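Side-chain contacts in glucose-6-phosphate isomerase (Plasmodium falciparum, PDB 3QKI), which probably catalyses the interconversion of alpha-D-glucose 6-phosphate and beta-D-fructose 6-phosphate, the second step of glycolysis: residues K189-Y192 and Y193-L197; G329-N332 and M333-F336; K27-K30 and E31-L35. One frame throughout, in Å; residues are numbered along the deposited sequence.

All three contacts are local, each made within a single turn or so of one helix, and along the chain they come in the order contact 3, contact 1, contact 2. Contact 3 opens helix 27-39, contact 1 closes helix 179-197, and contact 2 opens helix 330-349. Contacts 1 and 2 are neighbours in space, with centres about 13 Å apart, and they touch through E196 and N332, so the end of one helix is tied to the start of another. Contact 3 lies on the opposite side of the chain's centre, its centre about 50 Å from that of contact 1 and 45 Å from that of contact 2. All three lie away from the sugar-phosphate site.

Contact 1 of 3, residues K189-Y192 and Y193-L197; sequences KYYY and YNMEL
From K189 to L197 the last turns of helix 179-197 begin with alpha-helical bonds, Y193 N to K189 O at 2.8 Å, and end in a wider pi-type turn, where Y192 O accepts both a weak bond from E196 N and a straighter one from L197 N at 3.0 Å. Y190, Y192 and Y193 form an aromatic cluster. The Y193 ring presents its edge to the face of Y190 in a T-shaped pair, centroids 5.4 Å apart and planes at 87°, while Y192 meets Y193 rim to rim. K189 also meets Y193: the K189 carbonyl O lies over one face of the ring, and the lysine CB and CG pack on it before NZ goes on to a salt bridge with E186. Y191 and Y192 also offer a face to an aliphatic side chain. M195 sets CB over the Y191 ring in a CH-pi contact, 4.1 Å from CB to the centroid, and its chain, bent at chi2 and chi3, carries CE back to CD2 of Y191. The pi turn brings L197 CG over the face of Y192. Tyrosine suits this last place because its ring packs under L197 while its OH bonds N216 O and R154. Across the dimer interface, Y190 packs on N232 and Y193 on Q236 of the second subunit. At the edge of Y192, CD1 lies 3.8 Å from E196 OE1, a packing contact; that oxygen takes its hydrogen bond from N332 ND2.

Contact 2 of 3, residues G329-N332 and M333-F336; sequences GYKN and MRNF
One face of the R334 guanidinium is met by CD2 of Y330, one helical turn earlier, while at the edge of the tyrosine ring, in its plane, stands R334 NH1, 3.4 Å from CE2 of Y330. The two flat groups are turned 88° apart, so the ring presents its rim to the arginine and this is no stack. A water lies in the plane of the guanidinium, at its edge. Y330 has CG anti to its backbone N (chi1 -173°), and R334 takes the same first torsion but bends at chi3 (46°), which swings the guanidinium back over the preceding turn. R334 has two conformers, and this contact belongs to one of them; the very close approach of its NH2 to the methylene CG of K331 is therefore doubtful. The two cationic ends stay apart, K331 NZ and R334 NH2 at 5.7 Å.

These are the first two turns of helix 330-349. G329, with positive phi, ends helix 318-328 and also holds the N-cap position of the next, a backbone shape that glycine adopts easily. R334 N bonds Y330 O at 2.7 Å, and F336 N bonds N332 O. The water beside R334 donates to K331 O at 2.8 Å and has weaker bonds to R334 NE and N335 OD1. A second water joins N332 OD1 to N335 ND2, whereas N332 ND2 bonds F328 O. On the other side of the turn, apolar M333 and F336 suit the packing against helices 318-328 and 523-543. The chemistry implies a divided surface, apolar there and bridged by water here. R334, with a weak water bond at NE and a long, weak ion pair with E147, is held loosely, consistent with its two conformers.

Contact 3 of 3, residues K27-K30 and E31-L35; sequences KSYK and ELVTL
Charge joins K27 to E31 in an i to i+4 salt bridge on the first turns of helix 27-39, with K27 NZ 2.9 Å from E31 OE2. The ammonium meets that oxygen on its syn side, 28° out of the carboxylate plane. An extended lysine chain, its CG opposite the backbone N (chi1 -177°), spans the turn and bends at chi4 to bring NZ over. A water bridges the pair, donating to the other oxygen, E31 OE1, at 2.8 Å and weakly accepting from K27 NZ. E31 OE1 also forms a salt bridge with K80, so the glutamate lies between two lysines, which would probably favour its charged form. Backbone bonds follow the usual alpha pattern, among them E31 N to K27 O and V33 N to Y29 O, both at 3.0 Å. The apolar contact is slighter: V33 CG2 comes obliquely to the Y29 ring, 3.9 Å from CE1. A branched valine fits beside the ring there, while the tyrosine hydroxyl bonds H369 and its ring meets F370. The buried side chains set the helix against two neighbours: S28 and L32 pack on helix 75-87, where S28 OG bonds E87, and Y29, L32 and V33 lie on helix 356-371.

Contact 1 of 3, residues K189-Y192 and Y193-L197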
ATOM      1  N   LYS A 189     -11.209  15.415   3.743  1.00 12.71           N
ATOM      2  CA  LYS A 189     -11.475  15.815   5.121  1.00 12.91           C
ATOM      3  C   LYS A 189     -10.782  17.083   5.601  1.00 17.91           C
ATOM      4  O   LYS A 189     -11.441  17.930   6.200  1.00 16.62           O
ATOM      5  CB  LYS A 189     -11.400  14.649   6.116  1.00 14.47           C
ATOM      6  CG  LYS A 189      -9.979  14.158   6.433  1.00 11.57           C
ATOM      7  CD  LYS A 189     -10.055  12.927   7.359  1.00 16.23           C
ATOM      8  CE  LYS A 189      -8.722  12.655   8.010  1.00 19.19           C
ATOM      9  NZ  LYS A 189      -8.661  11.270   8.562  1.00 32.35           N
ATOM     10  N   TYR A 190      -9.475  17.238   5.299  1.00 14.60           N
ATOM     11  CA  TYR A 190      -8.725  18.424   5.715  1.00 13.31           C
ATOM     12  C   TYR A 190      -9.107  19.634   4.922  1.00 16.00           C
ATOM     13  O   TYR A 190      -9.070  20.728   5.465  1.00 13.26           O
ATOM     14  CB  TYR A 190      -7.207  18.183   5.758  1.00 13.37           C
ATOM     15  CG  TYR A 190      -6.836  17.386   6.986  1.00 15.34           C
ATOM     16  CD1 TYR A 190      -6.881  17.963   8.256  1.00 17.23           C
ATOM     17  CD2 TYR A 190      -6.557  16.024   6.901  1.00 15.88           C
ATOM     18  CE1 TYR A 190      -6.559  17.234   9.398  1.00 14.72           C
ATOM     19  CE2 TYR A 190      -6.253  15.275   8.045  1.00 16.88           C
ATOM     20  CZ  TYR A 190      -6.242  15.890   9.290  1.00 20.87           C
ATOM     21  OH  TYR A 190      -5.983  15.146  10.429  1.00 18.27           O
ATOM     22  N   TYR A 191      -9.548  19.455   3.651  1.00 14.23           N
ATOM     23  CA  TYR A 191     -10.019  20.606   2.875  1.00 13.95           C
ATOM     24  C   TYR A 191     -11.303  21.119   3.548  1.00 19.57           C
ATOM     25  O   TYR A 191     -11.455  22.312   3.796  1.00 19.69           O
ATOM     26  CB  TYR A 191     -10.264  20.223   1.416  1.00 14.19           C
ATOM     27  CG  TYR A 191     -10.771  21.379   0.585  1.00 14.80           C
ATOM     28  CD1 TYR A 191     -12.130  21.556   0.362  1.00 17.02           C
ATOM     29  CD2 TYR A 191      -9.893  22.318   0.054  1.00 16.60           C
ATOM     30  CE1 TYR A 191     -12.610  22.636  -0.380  1.00 16.12           C
ATOM     31  CE2 TYR A 191     -10.361  23.416  -0.677  1.00 18.20           C
ATOM     32  CZ  TYR A 191     -11.722  23.570  -0.886  1.00 25.91           C
ATOM     33  OH  TYR A 191     -12.199  24.625  -1.614  1.00 29.94           O
ATOM     34  N   TYR A 192     -12.190  20.188   3.917  1.00 15.13           N
ATOM     35  CA  TYR A 192     -13.414  20.499   4.602  1.00 12.89           C
ATOM     36  C   TYR A 192     -13.134  21.133   5.999  1.00 17.41           C
ATOM     37  O   TYR A 192     -13.661  22.209   6.285  1.00 16.90           O
ATOM     38  CB  TYR A 192     -14.252  19.224   4.684  1.00 11.02           C
ATOM     39  CG  TYR A 192     -15.404  19.283   5.657  1.00 13.39           C
ATOM     40  CD1 TYR A 192     -16.554  20.032   5.372  1.00 14.09           C
ATOM     41  CD2 TYR A 192     -15.365  18.570   6.851  1.00 13.00           C
ATOM     42  CE1 TYR A 192     -17.632  20.058   6.256  1.00 14.26           C
ATOM     43  CE2 TYR A 192     -16.424  18.604   7.743  1.00 14.68           C
ATOM     44  CZ  TYR A 192     -17.559  19.344   7.442  1.00 18.30           C
ATOM     45  OH  TYR A 192     -18.593  19.347   8.341  1.00 20.63           O
ATOM     46  N   TYR A 193     -12.265  20.526   6.828  1.00 12.75           N
ATOM     47  CA  TYR A 193     -11.980  21.105   8.161  1.00 12.32           C
ATOM     48  C   TYR A 193     -11.316  22.470   8.107  1.00 16.27           C
ATOM     49  O   TYR A 193     -11.670  23.349   8.885  1.00 16.13           O
ATOM     50  CB  TYR A 193     -11.060  20.233   9.013  1.00 10.93           C
ATOM     51  CG  TYR A 193     -11.432  18.788   9.215  1.00 11.37           C
ATOM     52  CD1 TYR A 193     -12.763  18.401   9.377  1.00 13.50           C
ATOM     53  CD2 TYR A 193     -10.444  17.818   9.393  1.00 11.15           C
ATOM     54  CE1 TYR A 193     -13.105  17.061   9.563  1.00 15.07           C
ATOM     55  CE2 TYR A 193     -10.772  16.494   9.643  1.00 11.06           C
ATOM     56  CZ  TYR A 193     -12.098  16.113   9.714  1.00 22.11           C
ATOM     57  OH  TYR A 193     -12.387  14.783   9.970  1.00 21.30           O
ATOM     58  N   ASN A 194     -10.313  22.619   7.236  1.00 13.38           N
ATOM     59  CA  ASN A 194      -9.468  23.810   7.161  1.00 13.69           C
ATOM     60  C   ASN A 194     -10.095  24.967   6.394  1.00 19.77           C
ATOM     61  O   ASN A 194     -10.094  26.091   6.903  1.00 17.89           O
ATOM     62  CB  ASN A 194      -8.069  23.467   6.604  1.00 10.74           C
ATOM     63  CG  ASN A 194      -7.334  22.443   7.439  1.00 19.10           C
ATOM     64  OD1 ASN A 194      -7.733  22.122   8.563  1.00 13.64           O
ATOM     65  ND2 ASN A 194      -6.244  21.909   6.912  1.00 12.19           N
ATOM     66  N   MET A 195     -10.560  24.699   5.160  1.00 16.49           N
ATOM     67  CA  MET A 195     -11.142  25.707   4.270  1.00 17.30           C
ATOM     68  C   MET A 195     -12.586  26.037   4.611  1.00 20.70           C
ATOM     69  O   MET A 195     -12.986  27.184   4.491  1.00 20.76           O
ATOM     70  CB  MET A 195     -10.977  25.284   2.791  1.00 19.97           C
ATOM     71  CG  MET A 195      -9.703  25.802   2.145  1.00 25.08           C
ATOM     72  SD  MET A 195      -8.160  25.525   3.065  1.00 30.62           S
ATOM     73  CE  MET A 195      -7.777  23.939   2.619  1.00 26.87           C
ATOM     74  N   GLU A 196     -13.372  25.039   5.002  1.00 17.14           N
ATOM     75  CA  GLU A 196     -14.768  25.263   5.332  1.00 18.03           C
ATOM     76  C   GLU A 196     -15.002  25.542   6.833  1.00 21.89           C
ATOM     77  O   GLU A 196     -15.395  26.646   7.177  1.00 23.30           O
ATOM     78  CB  GLU A 196     -15.661  24.122   4.818  1.00 19.75           C
ATOM     79  CG  GLU A 196     -17.135  24.338   5.122  1.00 29.19           C
ATOM     80  CD  GLU A 196     -18.123  23.466   4.375  1.00 42.64           C
ATOM     81  OE1 GLU A 196     -17.792  22.943   3.282  1.00 23.87           O
ATOM     82  OE2 GLU A 196     -19.257  23.330   4.884  1.00 32.30           O
ATOM     83  N   LEU A 197     -14.751  24.584   7.714  1.00 16.65           N
ATOM     84  CA  LEU A 197     -15.013  24.790   9.141  1.00 16.14           C
ATOM     85  C   LEU A 197     -14.141  25.865   9.804  1.00 21.05           C
ATOM     86  O   LEU A 197     -14.662  26.644  10.600  1.00 21.22           O
ATOM     87  CB  LEU A 197     -14.962  23.482   9.942  1.00 16.14           C
ATOM     88  CG  LEU A 197     -15.823  22.336   9.436  1.00 19.90           C
ATOM     89  CD1 LEU A 197     -15.741  21.180  10.384  1.00 19.68           C
ATOM     90  CD2 LEU A 197     -17.289  22.753   9.250  1.00 22.94           C
TER

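Contact 2 of 3, residues G329-N332 and M333-F336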
ATOM      1  N   GLY A 329     -21.330  17.256   3.894  1.00 15.15           N
ATOM      2  CA  GLY A 329     -22.497  17.998   3.411  1.00 15.22           C
ATOM      3  C   GLY A 329     -22.729  17.695   1.940  1.00 19.53           C
ATOM      4  O   GLY A 329     -21.772  17.540   1.171  1.00 19.67           O
ATOM      5  N   TYR A 330     -23.999  17.567   1.538  1.00 17.71           N
ATOM      6  CA  TYR A 330     -24.383  17.281   0.160  1.00 17.33           C
ATOM      7  C   TYR A 330     -23.843  18.285  -0.863  1.00 21.11           C
ATOM      8  O   TYR A 330     -23.461  17.864  -1.965  1.00 18.99           O
ATOM      9  CB  TYR A 330     -25.907  17.145   0.020  1.00 18.54           C
ATOM     10  CG  TYR A 330     -26.309  16.690  -1.362  1.00 22.32           C
ATOM     11  CD1 TYR A 330     -26.134  15.366  -1.760  1.00 24.97           C
ATOM     12  CD2 TYR A 330     -26.767  17.601  -2.309  1.00 23.27           C
ATOM     13  CE1 TYR A 330     -26.442  14.957  -3.057  1.00 24.75           C
ATOM     14  CE2 TYR A 330     -27.099  17.196  -3.599  1.00 24.03           C
ATOM     15  CZ  TYR A 330     -26.933  15.875  -3.968  1.00 28.96           C
ATOM     16  OH  TYR A 330     -27.226  15.477  -5.249  1.00 30.24           O
ATOM     17  N   LYS A 331     -23.847  19.609  -0.530  1.00 18.83           N
ATOM     18  CA  LYS A 331     -23.364  20.656  -1.448  1.00 18.56           C
ATOM     19  C   LYS A 331     -21.935  20.345  -1.911  1.00 19.07           C
ATOM     20  O   LYS A 331     -21.637  20.493  -3.088  1.00 17.59           O
ATOM     21  CB  LYS A 331     -23.376  22.050  -0.796  1.00 22.17           C
ATOM     22  CG  LYS A 331     -24.708  22.767  -0.865  1.00 55.79           C
ATOM     23  CD  LYS A 331     -24.580  24.255  -0.503  1.00 77.33           C
ATOM     24  CE  LYS A 331     -24.015  25.114  -1.618  1.00 96.65           C
ATOM     25  NZ  LYS A 331     -24.056  26.562  -1.265  1.00107.09           N
ATOM     26  N   ASN A 332     -21.065  19.899  -0.989  1.00 13.51           N
ATOM     27  CA  ASN A 332     -19.686  19.552  -1.331  1.00 13.25           C
ATOM     28  C   ASN A 332     -19.663  18.321  -2.258  1.00 13.35           C
ATOM     29  O   ASN A 332     -18.977  18.336  -3.264  1.00 13.80           O
ATOM     30  CB  ASN A 332     -18.857  19.320  -0.066  1.00 12.43           C
ATOM     31  CG  ASN A 332     -18.442  20.583   0.643  1.00 27.40           C
ATOM     32  OD1 ASN A 332     -18.104  21.580   0.030  1.00 19.56           O
ATOM     33  ND2 ASN A 332     -18.430  20.549   1.959  1.00 18.64           N
ATOM     34  N   MET A 333     -20.486  17.317  -1.964  1.00 10.44           N
ATOM     35  CA  MET A 333     -20.606  16.112  -2.770  1.00  9.06           C
ATOM     36  C   MET A 333     -21.197  16.368  -4.158  1.00 17.57           C
ATOM     37  O   MET A 333     -20.794  15.685  -5.116  1.00 17.51           O
ATOM     38  CB  MET A 333     -21.248  14.973  -1.997  1.00 10.93           C
ATOM     39  CG  MET A 333     -20.390  14.489  -0.817  1.00 13.31           C
ATOM     40  SD  MET A 333     -18.580  14.548  -1.087  1.00 17.76           S
ATOM     41  CE  MET A 333     -18.386  13.248  -2.371  1.00 14.37           C
ATOM     42  N   ARG A 334     -22.089  17.399  -4.279  1.00 14.56           N
ATOM     43  CA  ARG A 334     -22.666  17.786  -5.562  0.50 14.19           C
ATOM     44  C   ARG A 334     -21.533  18.338  -6.443  1.00 16.43           C
ATOM     45  O   ARG A 334     -21.458  17.995  -7.621  1.00 14.53           O
ATOM     46  CB  ARG A 334     -23.793  18.815  -5.355  0.50 13.78           C
ATOM     47  CG  ARG A 334     -24.492  19.277  -6.629  0.50 20.32           C
ATOM     48  CD  ARG A 334     -25.842  19.920  -6.338  0.50 17.05           C
ATOM     49  NE  ARG A 334     -25.776  20.872  -5.231  0.50 22.64           N
ATOM     50  CZ  ARG A 334     -26.746  21.067  -4.344  0.50 42.23           C
ATOM     51  NH1 ARG A 334     -27.895  20.404  -4.448  0.50 33.52           N
ATOM     52  NH2 ARG A 334     -26.594  21.949  -3.371  0.50 33.06           N
ATOM     53  N   ASN A 335     -20.612  19.138  -5.851  1.00 14.68           N
ATOM     54  CA  ASN A 335     -19.463  19.682  -6.577  1.00 14.32           C
ATOM     55  C   ASN A 335     -18.533  18.555  -7.046  1.00 17.11           C
ATOM     56  O   ASN A 335     -17.988  18.653  -8.145  1.00 14.38           O
ATOM     57  CB  ASN A 335     -18.673  20.677  -5.725  1.00 17.56           C
ATOM     58  CG  ASN A 335     -19.389  21.990  -5.598  1.00 42.53           C
ATOM     59  OD1 ASN A 335     -20.226  22.359  -6.436  1.00 32.72           O
ATOM     60  ND2 ASN A 335     -19.118  22.709  -4.526  1.00 36.31           N
ATOM     61  N   PHE A 336     -18.327  17.515  -6.192  1.00 12.45           N
ATOM     62  CA  PHE A 336     -17.521  16.330  -6.516  1.00 10.84           C
ATOM     63  C   PHE A 336     -18.153  15.646  -7.737  1.00 13.37           C
ATOM     64  O   PHE A 336     -17.445  15.308  -8.684  1.00 13.56           O
ATOM     65  CB  PHE A 336     -17.470  15.356  -5.342  1.00 13.18           C
ATOM     66  CG  PHE A 336     -16.753  14.042  -5.622  1.00 15.96           C
ATOM     67  CD1 PHE A 336     -15.370  13.945  -5.507  1.00 20.09           C
ATOM     68  CD2 PHE A 336     -17.466  12.894  -5.957  1.00 16.79           C
ATOM     69  CE1 PHE A 336     -14.710  12.733  -5.760  1.00 19.94           C
ATOM     70  CE2 PHE A 336     -16.804  11.686  -6.203  1.00 20.29           C
ATOM     71  CZ  PHE A 336     -15.428  11.618  -6.118  1.00 18.61           C
TER
HETATM   72  O   HOH W   1     -22.773  22.339  -4.854  1.00 25.02           O
HETATM   73  O   HOH W   2     -17.405  22.293  -2.302  1.00 28.45           O

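Contact 3 of 3, residues K27-K30 and E31-L35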
ATOM      1  N   LYS A  27      -3.031  -4.014 -38.013  1.00 23.30           N
ATOM      2  CA  LYS A  27      -1.993  -3.325 -38.788  1.00 21.84           C
ATOM      3  C   LYS A  27      -1.228  -2.338 -37.926  1.00 23.79           C
ATOM      4  O   LYS A  27       0.003  -2.395 -37.904  1.00 22.40           O
ATOM      5  CB  LYS A  27      -2.586  -2.638 -40.035  1.00 22.73           C
ATOM      6  CG  LYS A  27      -1.543  -1.964 -40.921  1.00 38.82           C
ATOM      7  CD  LYS A  27      -2.150  -0.929 -41.849  1.00 46.10           C
ATOM      8  CE  LYS A  27      -1.184  -0.493 -42.917  1.00 55.71           C
ATOM      9  NZ  LYS A  27      -0.821   0.944 -42.773  1.00 67.88           N
ATOM     10  N   SER A  28      -1.952  -1.449 -37.213  1.00 20.22           N
ATOM     11  CA  SER A  28      -1.370  -0.440 -36.327  1.00 19.55           C
ATOM     12  C   SER A  28      -0.606  -1.037 -35.133  1.00 23.26           C
ATOM     13  O   SER A  28       0.359  -0.413 -34.690  1.00 21.40           O
ATOM     14  CB  SER A  28      -2.424   0.561 -35.876  1.00 23.55           C
ATOM     15  OG  SER A  28      -3.473  -0.147 -35.245  1.00 33.93           O
ATOM     16  N   TYR A  29      -0.985  -2.254 -34.646  1.00 18.11           N
ATOM     17  CA  TYR A  29      -0.263  -2.918 -33.563  1.00 17.62           C
ATOM     18  C   TYR A  29       1.102  -3.411 -34.098  1.00 21.79           C
ATOM     19  O   TYR A  29       2.145  -3.236 -33.448  1.00 19.72           O
ATOM     20  CB  TYR A  29      -1.081  -4.108 -32.996  1.00 17.46           C
ATOM     21  CG  TYR A  29      -0.476  -4.742 -31.757  1.00 16.54           C
ATOM     22  CD1 TYR A  29       0.566  -5.664 -31.856  1.00 16.11           C
ATOM     23  CD2 TYR A  29      -0.992  -4.477 -30.487  1.00 17.44           C
ATOM     24  CE1 TYR A  29       1.117  -6.259 -30.727  1.00 13.78           C
ATOM     25  CE2 TYR A  29      -0.425  -5.046 -29.344  1.00 18.35           C
ATOM     26  CZ  TYR A  29       0.638  -5.932 -29.470  1.00 20.61           C
ATOM     27  OH  TYR A  29       1.206  -6.555 -28.380  1.00 18.85           O
ATOM     28  N   LYS A  30       1.082  -4.062 -35.272  1.00 20.70           N
ATOM     29  CA  LYS A  30       2.284  -4.572 -35.923  1.00 21.56           C
ATOM     30  C   LYS A  30       3.259  -3.396 -36.219  1.00 23.60           C
ATOM     31  O   LYS A  30       4.460  -3.550 -36.017  1.00 23.99           O
ATOM     32  CB  LYS A  30       1.922  -5.356 -37.194  1.00 25.09           C
ATOM     33  CG  LYS A  30       1.397  -6.759 -36.908  1.00 32.52           C
ATOM     34  CD  LYS A  30       0.730  -7.349 -38.126  1.00 40.74           C
ATOM     35  CE  LYS A  30       0.323  -8.787 -37.902  1.00 57.09           C
ATOM     36  NZ  LYS A  30      -0.540  -9.305 -39.006  1.00 70.11           N
ATOM     37  N   GLU A  31       2.718  -2.209 -36.559  1.00 17.69           N
ATOM     38  CA  GLU A  31       3.514  -1.012 -36.811  1.00 17.42           C
ATOM     39  C   GLU A  31       4.128  -0.483 -35.504  1.00 23.37           C
ATOM     40  O   GLU A  31       5.297  -0.110 -35.499  1.00 23.37           O
ATOM     41  CB  GLU A  31       2.690   0.075 -37.528  1.00 17.79           C
ATOM     42  CG  GLU A  31       2.323  -0.322 -38.949  1.00 28.19           C
ATOM     43  CD  GLU A  31       1.402   0.611 -39.711  1.00 48.20           C
ATOM     44  OE1 GLU A  31       0.605   1.335 -39.072  1.00 37.21           O
ATOM     45  OE2 GLU A  31       1.470   0.602 -40.961  1.00 48.52           O
ATOM     46  N   LEU A  32       3.359  -0.504 -34.390  1.00 20.28           N
ATOM     47  CA  LEU A  32       3.840  -0.093 -33.066  1.00 18.93           C
ATOM     48  C   LEU A  32       4.983  -1.006 -32.585  1.00 20.45           C
ATOM     49  O   LEU A  32       5.913  -0.503 -31.974  1.00 20.81           O
ATOM     50  CB  LEU A  32       2.687  -0.028 -32.049  1.00 18.53           C
ATOM     51  CG  LEU A  32       1.809   1.208 -32.152  1.00 21.53           C
ATOM     52  CD1 LEU A  32       0.451   0.976 -31.529  1.00 21.47           C
ATOM     53  CD2 LEU A  32       2.487   2.419 -31.575  1.00 24.53           C
ATOM     54  N   VAL A  33       4.957  -2.309 -32.921  1.00 16.09           N
ATOM     55  CA  VAL A  33       6.042  -3.251 -32.579  1.00 17.83           C
ATOM     56  C   VAL A  33       7.372  -2.725 -33.174  1.00 24.41           C
ATOM     57  O   VAL A  33       8.379  -2.660 -32.464  1.00 27.60           O
ATOM     58  CB  VAL A  33       5.742  -4.699 -33.072  1.00 21.96           C
ATOM     59  CG1 VAL A  33       6.941  -5.623 -32.859  1.00 21.86           C
ATOM     60  CG2 VAL A  33       4.507  -5.280 -32.405  1.00 21.66           C
ATOM     61  N   THR A  34       7.359  -2.307 -34.445  1.00 19.45           N
ATOM     62  CA  THR A  34       8.562  -1.803 -35.109  1.00 18.82           C
ATOM     63  C   THR A  34       8.938  -0.393 -34.677  1.00 22.74           C
ATOM     64  O   THR A  34      10.122  -0.148 -34.459  1.00 22.49           O
ATOM     65  CB  THR A  34       8.594  -2.091 -36.616  1.00 27.37           C
ATOM     66  OG1 THR A  34       7.714  -1.201 -37.277  1.00 27.53           O
ATOM     67  CG2 THR A  34       8.295  -3.552 -36.955  1.00 22.56           C
ATOM     68  N   LEU A  35       7.945   0.504 -34.470  1.00 17.38           N
ATOM     69  CA  LEU A  35       8.226   1.864 -33.981  1.00 16.09           C
ATOM     70  C   LEU A  35       8.848   1.857 -32.578  1.00 20.93           C
ATOM     71  O   LEU A  35       9.794   2.604 -32.329  1.00 19.42           O
ATOM     72  CB  LEU A  35       6.970   2.713 -33.959  1.00 15.14           C
ATOM     73  CG  LEU A  35       6.415   3.173 -35.292  1.00 17.87           C
ATOM     74  CD1 LEU A  35       4.994   3.643 -35.111  1.00 17.11           C
ATOM     75  CD2 LEU A  35       7.228   4.309 -35.856  1.00 15.86           C
TER
HETATM   76  O   HOH W   3      -2.149   1.650 -39.703  1.00 42.21           O